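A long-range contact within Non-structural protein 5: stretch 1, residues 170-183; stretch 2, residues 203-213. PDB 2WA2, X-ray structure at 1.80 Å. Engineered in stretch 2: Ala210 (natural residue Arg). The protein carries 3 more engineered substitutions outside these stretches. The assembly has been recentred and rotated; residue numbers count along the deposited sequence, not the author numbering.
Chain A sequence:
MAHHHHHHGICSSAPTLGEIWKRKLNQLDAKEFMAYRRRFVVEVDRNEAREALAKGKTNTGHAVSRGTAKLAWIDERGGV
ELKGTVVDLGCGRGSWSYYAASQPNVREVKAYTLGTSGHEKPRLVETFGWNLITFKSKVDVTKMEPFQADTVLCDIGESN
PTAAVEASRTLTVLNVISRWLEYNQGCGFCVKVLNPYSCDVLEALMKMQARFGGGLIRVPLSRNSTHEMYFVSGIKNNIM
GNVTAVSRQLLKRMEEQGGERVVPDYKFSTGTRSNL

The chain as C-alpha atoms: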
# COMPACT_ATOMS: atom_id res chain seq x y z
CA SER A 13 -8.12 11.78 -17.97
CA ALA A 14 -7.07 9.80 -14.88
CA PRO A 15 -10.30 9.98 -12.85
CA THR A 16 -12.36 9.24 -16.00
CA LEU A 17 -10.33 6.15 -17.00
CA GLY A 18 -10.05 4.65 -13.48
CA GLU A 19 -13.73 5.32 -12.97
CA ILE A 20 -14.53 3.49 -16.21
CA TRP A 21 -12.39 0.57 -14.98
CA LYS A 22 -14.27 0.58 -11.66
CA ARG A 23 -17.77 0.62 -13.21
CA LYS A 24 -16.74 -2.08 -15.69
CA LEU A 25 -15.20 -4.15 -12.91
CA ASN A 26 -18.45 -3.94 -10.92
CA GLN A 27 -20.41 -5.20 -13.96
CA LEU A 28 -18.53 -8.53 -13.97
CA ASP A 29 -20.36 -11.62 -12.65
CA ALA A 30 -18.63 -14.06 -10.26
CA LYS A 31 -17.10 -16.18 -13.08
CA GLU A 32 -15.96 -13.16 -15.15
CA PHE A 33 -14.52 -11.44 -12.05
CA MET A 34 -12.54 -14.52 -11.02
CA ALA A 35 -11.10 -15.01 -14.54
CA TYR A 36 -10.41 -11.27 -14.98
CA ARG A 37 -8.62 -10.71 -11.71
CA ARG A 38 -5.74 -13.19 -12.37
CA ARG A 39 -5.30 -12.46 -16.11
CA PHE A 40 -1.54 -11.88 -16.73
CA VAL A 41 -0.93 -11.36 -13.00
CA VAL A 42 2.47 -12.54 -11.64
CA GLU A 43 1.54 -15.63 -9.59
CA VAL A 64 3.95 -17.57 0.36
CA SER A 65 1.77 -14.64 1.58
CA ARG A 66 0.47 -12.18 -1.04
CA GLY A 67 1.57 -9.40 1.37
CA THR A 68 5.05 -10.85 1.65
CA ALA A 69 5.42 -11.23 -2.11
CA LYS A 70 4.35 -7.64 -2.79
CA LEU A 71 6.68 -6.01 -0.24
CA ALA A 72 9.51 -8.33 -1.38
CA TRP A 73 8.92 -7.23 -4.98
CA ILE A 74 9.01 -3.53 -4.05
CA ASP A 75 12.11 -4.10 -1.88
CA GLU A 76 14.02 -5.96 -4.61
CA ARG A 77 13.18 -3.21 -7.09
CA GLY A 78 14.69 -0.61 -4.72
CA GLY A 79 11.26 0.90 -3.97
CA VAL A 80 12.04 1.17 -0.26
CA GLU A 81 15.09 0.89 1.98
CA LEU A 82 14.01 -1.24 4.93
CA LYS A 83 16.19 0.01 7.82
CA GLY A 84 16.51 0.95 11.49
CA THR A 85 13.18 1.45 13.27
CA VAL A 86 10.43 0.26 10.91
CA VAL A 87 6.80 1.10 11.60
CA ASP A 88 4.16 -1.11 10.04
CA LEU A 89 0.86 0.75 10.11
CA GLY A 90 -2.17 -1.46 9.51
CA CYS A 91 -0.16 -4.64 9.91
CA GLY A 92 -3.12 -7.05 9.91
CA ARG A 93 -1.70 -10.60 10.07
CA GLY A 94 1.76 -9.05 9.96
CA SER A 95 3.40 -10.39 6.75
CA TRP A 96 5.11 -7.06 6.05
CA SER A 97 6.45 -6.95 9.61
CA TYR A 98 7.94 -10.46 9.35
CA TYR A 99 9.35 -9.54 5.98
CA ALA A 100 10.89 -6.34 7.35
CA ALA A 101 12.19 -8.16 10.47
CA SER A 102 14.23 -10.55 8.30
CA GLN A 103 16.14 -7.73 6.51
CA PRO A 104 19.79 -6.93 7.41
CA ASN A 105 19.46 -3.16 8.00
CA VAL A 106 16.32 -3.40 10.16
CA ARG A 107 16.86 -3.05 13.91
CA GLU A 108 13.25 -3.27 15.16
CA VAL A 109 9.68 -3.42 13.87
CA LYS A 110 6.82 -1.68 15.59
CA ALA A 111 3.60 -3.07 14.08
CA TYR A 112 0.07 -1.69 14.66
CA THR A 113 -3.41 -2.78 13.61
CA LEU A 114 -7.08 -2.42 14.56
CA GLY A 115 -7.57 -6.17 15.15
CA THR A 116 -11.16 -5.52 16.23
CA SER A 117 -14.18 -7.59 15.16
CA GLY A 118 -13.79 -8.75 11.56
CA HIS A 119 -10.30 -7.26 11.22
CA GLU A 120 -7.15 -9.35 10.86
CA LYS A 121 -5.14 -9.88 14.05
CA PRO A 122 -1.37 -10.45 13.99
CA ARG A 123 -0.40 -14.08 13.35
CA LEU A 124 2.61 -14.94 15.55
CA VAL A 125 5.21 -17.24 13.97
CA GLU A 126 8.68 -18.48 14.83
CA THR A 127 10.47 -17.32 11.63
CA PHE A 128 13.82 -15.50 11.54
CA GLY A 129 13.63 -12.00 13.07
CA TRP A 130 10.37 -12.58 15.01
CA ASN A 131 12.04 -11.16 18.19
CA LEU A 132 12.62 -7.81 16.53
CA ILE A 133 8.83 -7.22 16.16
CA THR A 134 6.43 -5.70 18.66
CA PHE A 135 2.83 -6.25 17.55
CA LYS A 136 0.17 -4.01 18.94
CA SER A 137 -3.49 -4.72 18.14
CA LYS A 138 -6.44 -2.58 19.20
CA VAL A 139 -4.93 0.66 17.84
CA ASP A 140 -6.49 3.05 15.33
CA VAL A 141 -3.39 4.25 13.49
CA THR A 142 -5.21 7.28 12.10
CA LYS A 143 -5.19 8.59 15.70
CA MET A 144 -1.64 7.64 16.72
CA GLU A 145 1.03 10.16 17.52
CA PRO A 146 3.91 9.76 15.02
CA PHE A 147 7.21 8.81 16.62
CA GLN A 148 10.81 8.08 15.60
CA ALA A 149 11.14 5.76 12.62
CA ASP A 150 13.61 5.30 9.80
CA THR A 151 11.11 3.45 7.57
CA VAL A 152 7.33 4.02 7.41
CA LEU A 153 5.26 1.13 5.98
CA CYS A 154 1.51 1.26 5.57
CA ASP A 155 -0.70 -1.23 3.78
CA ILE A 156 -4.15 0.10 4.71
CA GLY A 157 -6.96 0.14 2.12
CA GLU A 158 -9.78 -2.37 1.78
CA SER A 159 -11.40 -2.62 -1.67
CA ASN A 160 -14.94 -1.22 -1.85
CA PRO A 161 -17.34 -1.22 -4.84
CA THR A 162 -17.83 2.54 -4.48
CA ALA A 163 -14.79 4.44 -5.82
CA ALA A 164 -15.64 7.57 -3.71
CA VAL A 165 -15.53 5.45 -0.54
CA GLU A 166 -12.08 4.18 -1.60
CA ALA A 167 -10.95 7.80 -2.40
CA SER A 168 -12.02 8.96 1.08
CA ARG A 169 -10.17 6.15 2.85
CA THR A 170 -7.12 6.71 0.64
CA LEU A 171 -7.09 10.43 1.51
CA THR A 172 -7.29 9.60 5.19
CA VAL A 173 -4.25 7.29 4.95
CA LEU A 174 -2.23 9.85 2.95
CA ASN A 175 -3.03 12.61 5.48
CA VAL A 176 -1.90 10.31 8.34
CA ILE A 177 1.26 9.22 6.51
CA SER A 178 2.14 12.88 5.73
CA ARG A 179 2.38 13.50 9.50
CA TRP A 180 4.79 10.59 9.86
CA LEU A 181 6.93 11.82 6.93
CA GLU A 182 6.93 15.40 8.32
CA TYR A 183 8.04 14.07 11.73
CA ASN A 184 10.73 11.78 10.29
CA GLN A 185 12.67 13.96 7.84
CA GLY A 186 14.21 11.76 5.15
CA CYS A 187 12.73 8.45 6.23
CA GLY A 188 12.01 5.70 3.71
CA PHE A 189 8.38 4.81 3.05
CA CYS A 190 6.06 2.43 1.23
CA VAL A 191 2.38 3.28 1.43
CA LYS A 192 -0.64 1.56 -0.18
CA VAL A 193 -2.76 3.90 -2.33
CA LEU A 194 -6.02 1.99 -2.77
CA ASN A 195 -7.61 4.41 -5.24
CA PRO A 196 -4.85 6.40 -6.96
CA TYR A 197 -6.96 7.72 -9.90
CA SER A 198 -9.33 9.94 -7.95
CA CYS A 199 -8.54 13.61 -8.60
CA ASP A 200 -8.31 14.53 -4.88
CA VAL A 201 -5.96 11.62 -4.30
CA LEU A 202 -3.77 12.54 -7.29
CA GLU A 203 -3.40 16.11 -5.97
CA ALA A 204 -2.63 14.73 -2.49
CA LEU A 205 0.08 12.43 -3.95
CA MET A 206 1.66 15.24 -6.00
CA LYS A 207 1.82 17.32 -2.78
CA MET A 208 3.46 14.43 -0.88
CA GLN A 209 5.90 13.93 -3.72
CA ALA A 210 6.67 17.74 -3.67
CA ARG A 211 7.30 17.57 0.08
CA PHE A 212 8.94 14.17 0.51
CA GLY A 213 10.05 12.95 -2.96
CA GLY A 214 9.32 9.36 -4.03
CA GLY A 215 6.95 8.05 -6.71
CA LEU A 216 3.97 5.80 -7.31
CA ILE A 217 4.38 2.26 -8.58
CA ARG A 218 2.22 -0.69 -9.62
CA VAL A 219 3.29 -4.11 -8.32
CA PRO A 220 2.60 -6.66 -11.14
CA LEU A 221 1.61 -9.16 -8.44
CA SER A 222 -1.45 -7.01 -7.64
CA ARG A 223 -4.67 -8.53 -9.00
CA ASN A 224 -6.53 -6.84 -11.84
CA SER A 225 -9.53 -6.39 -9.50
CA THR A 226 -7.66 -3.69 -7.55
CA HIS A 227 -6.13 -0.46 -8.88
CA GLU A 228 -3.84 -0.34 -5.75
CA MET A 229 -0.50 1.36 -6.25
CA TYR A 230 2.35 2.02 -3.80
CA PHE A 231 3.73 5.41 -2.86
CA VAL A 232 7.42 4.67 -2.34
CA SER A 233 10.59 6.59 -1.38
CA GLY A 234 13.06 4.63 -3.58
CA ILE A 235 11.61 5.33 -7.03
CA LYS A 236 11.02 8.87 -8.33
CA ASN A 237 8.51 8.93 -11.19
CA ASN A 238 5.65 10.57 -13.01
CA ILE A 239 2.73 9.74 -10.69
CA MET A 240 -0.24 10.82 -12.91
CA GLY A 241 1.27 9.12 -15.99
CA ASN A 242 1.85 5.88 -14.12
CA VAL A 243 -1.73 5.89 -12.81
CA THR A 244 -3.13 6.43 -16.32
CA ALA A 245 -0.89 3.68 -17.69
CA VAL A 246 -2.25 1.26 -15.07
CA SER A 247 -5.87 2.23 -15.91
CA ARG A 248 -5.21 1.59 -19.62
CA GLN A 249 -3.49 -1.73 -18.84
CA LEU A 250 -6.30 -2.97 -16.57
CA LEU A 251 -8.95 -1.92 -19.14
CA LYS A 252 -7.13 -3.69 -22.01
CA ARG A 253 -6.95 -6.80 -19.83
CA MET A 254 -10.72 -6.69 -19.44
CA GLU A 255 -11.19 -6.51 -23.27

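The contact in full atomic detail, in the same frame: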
# COMPACT_ATOMS: atom_id res chain seq x y z
N THR A 170 -8.47 6.46 1.15
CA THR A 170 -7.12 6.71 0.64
C THR A 170 -6.60 8.06 1.14
O THR A 170 -5.48 8.15 1.62
CB THR A 170 -7.09 6.65 -0.89
OG1 THR A 170 -7.47 5.32 -1.29
CG2 THR A 170 -5.64 6.90 -1.42
N LEU A 171 -7.44 9.09 1.02
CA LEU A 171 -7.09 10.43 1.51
C LEU A 171 -6.76 10.43 2.97
O LEU A 171 -5.80 11.09 3.39
CB LEU A 171 -8.20 11.42 1.19
CG LEU A 171 -8.34 11.88 -0.25
CD1 LEU A 171 -9.39 12.96 -0.30
CD2 LEU A 171 -6.97 12.38 -0.88
N THR A 172 -7.56 9.72 3.77
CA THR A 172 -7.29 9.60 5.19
C THR A 172 -5.92 9.01 5.48
O THR A 172 -5.20 9.53 6.30
CB THR A 172 -8.40 8.78 5.90
OG1 THR A 172 -9.62 9.51 5.80
CG2 THR A 172 -8.06 8.57 7.37
N VAL A 173 -5.59 7.91 4.81
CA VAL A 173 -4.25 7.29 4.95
C VAL A 173 -3.13 8.27 4.57
O VAL A 173 -2.17 8.43 5.32
CB VAL A 173 -4.14 6.00 4.12
CG1 VAL A 173 -2.71 5.46 4.07
CG2 VAL A 173 -5.09 4.93 4.68
N LEU A 174 -3.25 8.90 3.40
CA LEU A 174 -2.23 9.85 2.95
C LEU A 174 -2.02 11.01 3.95
O LEU A 174 -0.88 11.37 4.23
CB LEU A 174 -2.56 10.37 1.56
CG LEU A 174 -2.52 9.26 0.47
CD1 LEU A 174 -2.77 9.85 -0.91
CD2 LEU A 174 -1.18 8.43 0.48
N ASN A 175 -3.11 11.57 4.46
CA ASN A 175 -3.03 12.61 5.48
C ASN A 175 -2.28 12.12 6.75
O ASN A 175 -1.42 12.83 7.31
CB ASN A 175 -4.42 13.19 5.79
CG ASN A 175 -4.36 14.35 6.74
OD1 ASN A 175 -4.82 14.25 7.87
ND2 ASN A 175 -3.73 15.46 6.31
N VAL A 176 -2.58 10.90 7.19
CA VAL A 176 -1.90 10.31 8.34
C VAL A 176 -0.40 10.11 8.05
O VAL A 176 0.48 10.53 8.82
CB VAL A 176 -2.57 8.99 8.75
CG1 VAL A 176 -1.74 8.26 9.80
CG2 VAL A 176 -4.01 9.26 9.23
N ILE A 177 -0.12 9.47 6.92
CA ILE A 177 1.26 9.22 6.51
C ILE A 177 2.06 10.53 6.38
O ILE A 177 3.21 10.57 6.79
CB ILE A 177 1.33 8.37 5.20
CG1 ILE A 177 0.82 6.95 5.44
CG2 ILE A 177 2.76 8.42 4.55
CD1 ILE A 177 1.48 6.16 6.59
N SER A 178 1.45 11.58 5.84
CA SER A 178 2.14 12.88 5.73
C SER A 178 2.69 13.37 7.08
O SER A 178 3.79 13.92 7.14
CB SER A 178 1.27 13.94 5.05
OG SER A 178 1.12 13.60 3.69
N ARG A 179 1.93 13.14 8.16
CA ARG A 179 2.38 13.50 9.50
C ARG A 179 3.62 12.71 9.91
O ARG A 179 4.58 13.25 10.51
CB ARG A 179 1.26 13.30 10.53
CG ARG A 179 0.12 14.27 10.34
CD ARG A 179 -1.06 13.86 11.20
NE ARG A 179 -2.25 14.59 10.80
CZ ARG A 179 -3.47 14.07 10.76
NH1 ARG A 179 -3.68 12.80 11.09
NH2 ARG A 179 -4.49 14.84 10.38
N TRP A 180 3.63 11.42 9.59
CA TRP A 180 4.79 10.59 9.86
C TRP A 180 6.03 11.06 9.08
O TRP A 180 7.13 11.12 9.63
CB TRP A 180 4.49 9.13 9.56
CG TRP A 180 3.60 8.50 10.64
CD1 TRP A 180 2.23 8.57 10.75
CD2 TRP A 180 4.06 7.71 11.74
NE1 TRP A 180 1.81 7.86 11.88
CE2 TRP A 180 2.91 7.32 12.49
CE3 TRP A 180 5.33 7.30 12.16
CZ2 TRP A 180 3.01 6.52 13.64
CZ3 TRP A 180 5.42 6.51 13.31
CH2 TRP A 180 4.26 6.14 14.04
N LEU A 181 5.84 11.37 7.80
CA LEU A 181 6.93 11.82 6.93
C LEU A 181 7.47 13.20 7.35
O LEU A 181 8.67 13.45 7.25
CB LEU A 181 6.45 11.86 5.47
CG LEU A 181 6.02 10.51 4.89
CD1 LEU A 181 5.83 10.51 3.36
CD2 LEU A 181 6.91 9.34 5.30
N GLU A 182 6.57 14.08 7.77
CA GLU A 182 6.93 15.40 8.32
C GLU A 182 7.76 15.23 9.59
O GLU A 182 8.78 15.88 9.72
CB GLU A 182 5.66 16.21 8.62
CG GLU A 182 5.83 17.70 8.91
CD GLU A 182 4.50 18.46 8.78
OE1 GLU A 182 3.51 17.84 8.29
OE2 GLU A 182 4.43 19.66 9.15
N TYR A 183 7.33 14.32 10.48
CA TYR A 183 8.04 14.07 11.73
C TYR A 183 9.41 13.42 11.51
O TYR A 183 10.37 13.73 12.23
CB TYR A 183 7.17 13.21 12.67
CG TYR A 183 7.70 13.05 14.08
CD1 TYR A 183 7.27 13.89 15.11
CD2 TYR A 183 8.61 12.03 14.40
CE1 TYR A 183 7.75 13.74 16.43
CE2 TYR A 183 9.10 11.88 15.71
CZ TYR A 183 8.67 12.74 16.71
OH TYR A 183 9.16 12.60 18.00
N GLU A 203 -3.93 14.84 -6.51
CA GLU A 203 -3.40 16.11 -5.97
C GLU A 203 -2.70 15.94 -4.62
O GLU A 203 -1.64 16.54 -4.38
CB GLU A 203 -4.48 17.16 -5.90
CG GLU A 203 -4.92 17.53 -7.30
CD GLU A 203 -5.81 18.74 -7.37
OE1 GLU A 203 -6.49 19.08 -6.35
OE2 GLU A 203 -5.86 19.35 -8.47
N ALA A 204 -3.28 15.11 -3.74
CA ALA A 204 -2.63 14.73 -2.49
C ALA A 204 -1.27 14.06 -2.70
O ALA A 204 -0.33 14.39 -2.01
CB ALA A 204 -3.56 13.84 -1.67
N LEU A 205 -1.17 13.13 -3.67
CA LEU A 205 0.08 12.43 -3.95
C LEU A 205 1.13 13.38 -4.53
O LEU A 205 2.30 13.27 -4.17
CB LEU A 205 -0.12 11.26 -4.89
CG LEU A 205 -0.91 10.06 -4.37
CD1 LEU A 205 -1.32 9.19 -5.56
CD2 LEU A 205 -0.04 9.28 -3.37
N MET A 206 0.71 14.27 -5.41
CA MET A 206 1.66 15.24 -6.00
C MET A 206 2.23 16.12 -4.88
O MET A 206 3.41 16.47 -4.90
CB MET A 206 1.00 16.12 -7.08
CG MET A 206 0.55 15.41 -8.38
SD MET A 206 1.86 14.45 -9.19
CE MET A 206 2.79 15.77 -10.04
N LYS A 207 1.37 16.49 -3.93
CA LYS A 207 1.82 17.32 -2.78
C LYS A 207 2.81 16.54 -1.92
O LYS A 207 3.82 17.08 -1.51
CB LYS A 207 0.65 17.82 -1.94
CG LYS A 207 1.05 18.41 -0.56
CD LYS A 207 -0.20 18.93 0.21
CE LYS A 207 0.21 19.71 1.47
NZ LYS A 207 -1.01 20.39 2.11
N MET A 208 2.51 15.27 -1.64
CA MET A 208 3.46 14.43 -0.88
C MET A 208 4.77 14.26 -1.61
O MET A 208 5.83 14.32 -1.02
CB MET A 208 2.85 13.04 -0.62
CG MET A 208 1.75 13.18 0.43
SD MET A 208 0.82 11.66 0.67
CE MET A 208 1.83 10.78 1.85
N GLN A 209 4.69 14.08 -2.92
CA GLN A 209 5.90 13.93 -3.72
C GLN A 209 6.74 15.24 -3.71
O GLN A 209 7.98 15.18 -3.68
CB GLN A 209 5.53 13.54 -5.17
CG GLN A 209 6.77 13.34 -6.05
CD GLN A 209 6.38 13.10 -7.50
OE1 GLN A 209 5.63 13.88 -8.09
NE2 GLN A 209 6.84 11.99 -8.04
N ALA A 210 6.05 16.40 -3.78
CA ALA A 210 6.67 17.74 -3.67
C ALA A 210 7.37 17.93 -2.33
O ALA A 210 8.45 18.53 -2.25
CB ALA A 210 5.64 18.84 -3.84
N ARG A 211 6.76 17.40 -1.27
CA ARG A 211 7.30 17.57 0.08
C ARG A 211 8.38 16.56 0.45
O ARG A 211 9.36 16.89 1.14
CB ARG A 211 6.14 17.49 1.11
CG ARG A 211 5.07 18.61 0.99
CD ARG A 211 3.91 18.35 1.98
NE ARG A 211 4.42 18.43 3.35
CZ ARG A 211 3.73 18.07 4.43
NH1 ARG A 211 2.51 17.56 4.30
NH2 ARG A 211 4.29 18.21 5.63
N PHE A 212 8.18 15.31 0.02
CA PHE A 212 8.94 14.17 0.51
C PHE A 212 9.67 13.36 -0.56
O PHE A 212 10.34 12.38 -0.24
CB PHE A 212 7.96 13.23 1.25
CG PHE A 212 7.10 13.94 2.30
CD1 PHE A 212 7.68 14.68 3.34
CD2 PHE A 212 5.71 13.85 2.25
CE1 PHE A 212 6.89 15.32 4.31
CE2 PHE A 212 4.92 14.49 3.23
CZ PHE A 212 5.53 15.22 4.24
N GLY A 213 9.48 13.72 -1.83
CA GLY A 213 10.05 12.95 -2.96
C GLY A 213 9.29 11.65 -3.24
O GLY A 213 8.11 11.55 -2.96
O HOH W 1 1.15 16.11 2.34

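How do the two backbones lie against each other? Both stretches are helical, 170-183 throughout and 203-212 up to the turn at Gly213, and they run side by side in nearly the same direction, with only 14° between their axes and a closest approach of 10.6 Å. Because the helices are so nearly aligned, the register repeats at intervals of three or four residues: the CA of Leu174 lies 7.3 Å from the CA of Ala204, the CA of Ser178 lies 6.9 Å from the CA of Met208, and the CA of Leu181 lies 7.1 Å from the CA of Phe212. Each step follows one turn of helix, so the contact forms a long, narrow seam that buries 487 Å² in all.

Which bump fills which hollow at the middle of the seam? Met208 is the knob, and its hole is made by Leu174, Ile177, Ser178 and Leu181, spread over about two turns of the facing helix. Its side chain leaves the backbone toward that helix and bends at its end, with chi3 at 85°, so the thioether settles into the groove. Met208 SD lies 3.7 Å from Leu174 CB, while the methyl Met208 CE goes deeper, 3.7 Å from Ile177 CG2 and 4.3 Å from Leu181 CD1. One wall of the hole is polar: Ser178 OG stands 3.3 Å from Met208 CG, a packing contact against a methylene.

What fills the space at the start of the seam? Ala204 offers only a methyl group, a low bump that two leucines can approach. Leu171 CD2 reaches to 3.8 Å from Ala204 CB, and Leu174 CD1 comes to 4.1 Å from the same atom. Leu174 CD1 also meets Leu205 CD2 at 3.7 Å. Leu205 starts out sideways, but the end of its side chain comes nearer the other helix, so Leu174 packs against both neighbours. These pairings are apolar, held by close fit and the exclusion of water.

How is the far end closed? Phe212, the last residue of its helix, lays its ring as a flat plate against Leu181. Leu181 CB sits 3.5 Å from the centroid of the Phe212 ring, only 4° off the ring normal, a CH-pi contact squarely over one face. Leu181 CD1 adds a contact of 3.5 Å to Phe212 CD2, extending the leucine's grip along the ring. Just beyond, Gly213 leaves helical geometry with a positive phi, which glycine adopts readily.

Where does polar chemistry join the packing? It lies along the exposed margin, where Arg211 NH2 donates a hydrogen bond of 2.8 Å to Glu182 OE1, at an N-H...O angle of 154°, within a salt bridge. The carboxylate oxygen approaches the guanidinium at its edge, near its plane, where the N-H groups point. A water links the same arginine to Ser178: it accepts from Arg211 NH1 at 2.8 Å and lies 2.9 Å from Ser178 OG, also hydrogen-bonded.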